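Local coordinates for divalent ion tolerance protein CutA1 (Ehrlichia chaffeensis, PDB 4IYQ) that belongs to the CutA family of trimeric divalent-ion tolerance proteins and may bind copper ions, at residues A96-Y100 / D101-I105. Numbering follows the deposited sequence.
Sequences AIHPY and DTPAI
Asp101 begins the return of the chain toward Pro103, which packs on His98 and Tyr100; its own CB points away from 96-100. The chain then doubles back through Thr102, whose side chain points away from 96-100 and packs instead on Lys116 of a second subunit. Pro103 makes the main contact. Its CB sits squarely over one face of the His98 imidazole, 3.4 Å from the ring centroid and 5° off the normal, a CH-pi contact. On the Tyr100 side, Pro103 CB lies 4.2 Å from Tyr100 CB, Pro103 CD is 3.5 Å from Tyr100 O, and Pro103 CA comes in at the edge of the phenol ring. In the ferredoxin-like fold of CutA, this is the connection from helix 87-97 to strand 105-108, outermost in this chain's sheet, where the second subunit bonds to the Ile105 backbone. The His98 imidazole is oriented by chi1 of -150°, which puts CG roughly anti to the backbone N; Tyr100 N donates to His98 ND1 almost exactly in the ring plane (3.1 Å, 161°), and weak bonds link NE2 to Thr31 O and Thr30 OG1. Tyr100 OH hydrogen-bonds Glu75 OE2. Beyond the proline, Ala104 O accepts from Thr30 OG1 and its methyl packs on Phe117 of the second subunit. Asn114 of that subunit spans Ala104, its ND2 bonding Pro103 O and its OD1 accepting from Ile105 N.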
ATOM      1  N   ALA A  96     -15.851   0.512 -15.626  1.00 15.12           N
ATOM      2  CA  ALA A  96     -16.317   0.321 -16.993  1.00 15.98           C
ATOM      3  C   ALA A  96     -15.320  -0.451 -17.851  1.00 24.77           C
ATOM      4  O   ALA A  96     -15.723  -1.192 -18.733  1.00 27.52           O
ATOM      5  CB  ALA A  96     -16.630   1.658 -17.633  1.00 16.00           C
ATOM      6  N   ILE A  97     -14.021  -0.294 -17.607  1.00 24.33           N
ATOM      7  CA  ILE A  97     -13.038  -0.895 -18.506  1.00 20.32           C
ATOM      8  C   ILE A  97     -12.331  -2.110 -17.930  1.00 19.59           C
ATOM      9  O   ILE A  97     -11.566  -2.760 -18.633  1.00 22.38           O
ATOM     10  CB  ILE A  97     -11.948   0.125 -18.912  1.00 22.09           C
ATOM     11  CG1 ILE A  97     -11.026   0.428 -17.725  1.00 13.29           C
ATOM     12  CG2 ILE A  97     -12.588   1.383 -19.490  1.00 14.52           C
ATOM     13  CD1 ILE A  97     -10.028   1.510 -17.971  1.00 12.61           C
ATOM     14  N   HIS A  98     -12.600  -2.425 -16.665  1.00 21.55           N
ATOM     15  CA  HIS A  98     -11.921  -3.525 -15.968  1.00 18.43           C
ATOM     16  C   HIS A  98     -12.338  -4.899 -16.503  1.00 19.58           C
ATOM     17  O   HIS A  98     -13.517  -5.148 -16.758  1.00 21.48           O
ATOM     18  CB  HIS A  98     -12.213  -3.448 -14.472  1.00 14.30           C
ATOM     19  CG  HIS A  98     -11.121  -3.996 -13.616  1.00 30.91           C
ATOM     20  ND1 HIS A  98     -10.870  -5.346 -13.507  1.00 33.79           N
ATOM     21  CD2 HIS A  98     -10.204  -3.377 -12.834  1.00 27.44           C
ATOM     22  CE1 HIS A  98      -9.847  -5.537 -12.690  1.00 28.44           C
ATOM     23  NE2 HIS A  98      -9.424  -4.360 -12.268  1.00 23.22           N
ATOM     24  N   PRO A  99     -11.370  -5.801 -16.670  1.00 23.64           N
ATOM     25  CA  PRO A  99     -11.686  -7.177 -17.090  1.00 17.11           C
ATOM     26  C   PRO A  99     -12.586  -7.934 -16.108  1.00 23.66           C
ATOM     27  O   PRO A  99     -13.410  -8.744 -16.537  1.00 22.32           O
ATOM     28  CB  PRO A  99     -10.309  -7.849 -17.178  1.00 16.91           C
ATOM     29  CG  PRO A  99      -9.349  -6.923 -16.433  1.00 16.64           C
ATOM     30  CD  PRO A  99      -9.922  -5.547 -16.578  1.00 18.41           C
ATOM     31  N   TYR A 100     -12.455  -7.657 -14.814  1.00 26.32           N
ATOM     32  CA  TYR A 100     -13.287  -8.317 -13.807  1.00 27.42           C
ATOM     33  C   TYR A 100     -14.675  -7.693 -13.740  1.00 29.39           C
ATOM     34  O   TYR A 100     -14.819  -6.477 -13.848  1.00 31.93           O
ATOM     35  CB  TYR A 100     -12.649  -8.239 -12.410  1.00 26.73           C
ATOM     36  CG  TYR A 100     -11.341  -8.984 -12.212  1.00 25.30           C
ATOM     37  CD1 TYR A 100     -10.993 -10.067 -13.010  1.00 22.99           C
ATOM     38  CD2 TYR A 100     -10.448  -8.592 -11.209  1.00 26.29           C
ATOM     39  CE1 TYR A 100      -9.785 -10.740 -12.821  1.00 27.93           C
ATOM     40  CE2 TYR A 100      -9.242  -9.257 -11.009  1.00 24.22           C
ATOM     41  CZ  TYR A 100      -8.918 -10.330 -11.815  1.00 28.33           C
ATOM     42  OH  TYR A 100      -7.723 -10.985 -11.611  1.00 28.56           O
ATOM     43  N   ASP A 101     -15.687  -8.525 -13.519  1.00 33.24           N
ATOM     44  CA  ASP A 101     -17.039  -8.040 -13.250  1.00 34.21           C
ATOM     45  C   ASP A 101     -17.097  -7.346 -11.904  1.00 32.72           C
ATOM     46  O   ASP A 101     -17.755  -6.322 -11.749  1.00 35.73           O
ATOM     47  CB  ASP A 101     -18.045  -9.193 -13.267  1.00 38.55           C
ATOM     48  CG  ASP A 101     -18.183  -9.815 -14.629  1.00 53.30           C
ATOM     49  OD1 ASP A 101     -18.047 -11.055 -14.733  1.00 60.92           O
ATOM     50  OD2 ASP A 101     -18.421  -9.064 -15.600  1.00 58.41           O
ATOM     51  N   THR A 102     -16.405  -7.920 -10.927  1.00 32.17           N
ATOM     52  CA  THR A 102     -16.331  -7.333  -9.603  1.00 30.20           C
ATOM     53  C   THR A 102     -14.893  -7.016  -9.228  1.00 26.85           C
ATOM     54  O   THR A 102     -14.254  -7.778  -8.512  1.00 25.48           O
ATOM     55  CB  THR A 102     -16.923  -8.258  -8.545  1.00 28.94           C
ATOM     56  OG1 THR A 102     -18.204  -8.721  -8.990  1.00 30.52           O
ATOM     57  CG2 THR A 102     -17.067  -7.511  -7.207  1.00 18.03           C
ATOM     58  N   PRO A 103     -14.370  -5.892  -9.727  1.00 26.43           N
ATOM     59  CA  PRO A 103     -13.004  -5.512  -9.364  1.00 25.50           C
ATOM     60  C   PRO A 103     -12.942  -4.841  -7.993  1.00 25.49           C
ATOM     61  O   PRO A 103     -13.936  -4.249  -7.553  1.00 19.96           O
ATOM     62  CB  PRO A 103     -12.621  -4.529 -10.470  1.00 14.07           C
ATOM     63  CG  PRO A 103     -13.925  -3.866 -10.798  1.00 19.62           C
ATOM     64  CD  PRO A 103     -14.974  -4.941 -10.678  1.00 15.65           C
ATOM     65  N   ALA A 104     -11.802  -4.955  -7.316  1.00 13.50           N
ATOM     66  CA  ALA A 104     -11.545  -4.133  -6.139  1.00 14.73           C
ATOM     67  C   ALA A 104     -11.040  -2.773  -6.606  1.00 15.64           C
ATOM     68  O   ALA A 104      -9.956  -2.674  -7.170  1.00 18.44           O
ATOM     69  CB  ALA A 104     -10.514  -4.801  -5.213  1.00 13.62           C
ATOM     70  N   ILE A 105     -11.822  -1.727  -6.388  1.00 12.07           N
ATOM     71  CA  ILE A 105     -11.355  -0.378  -6.666  1.00 11.40           C
ATOM     72  C   ILE A 105     -11.488   0.434  -5.409  1.00 15.07           C
ATOM     73  O   ILE A 105     -12.576   0.851  -5.045  1.00 22.11           O
ATOM     74  CB  ILE A 105     -12.129   0.270  -7.786  1.00 11.60           C
ATOM     75  CG1 ILE A 105     -12.213  -0.687  -8.983  1.00 12.03           C
ATOM     76  CG2 ILE A 105     -11.477   1.587  -8.173  1.00 10.98           C
ATOM     77  CD1 ILE A 105     -13.275  -0.265  -9.999  1.00 22.32           C
TER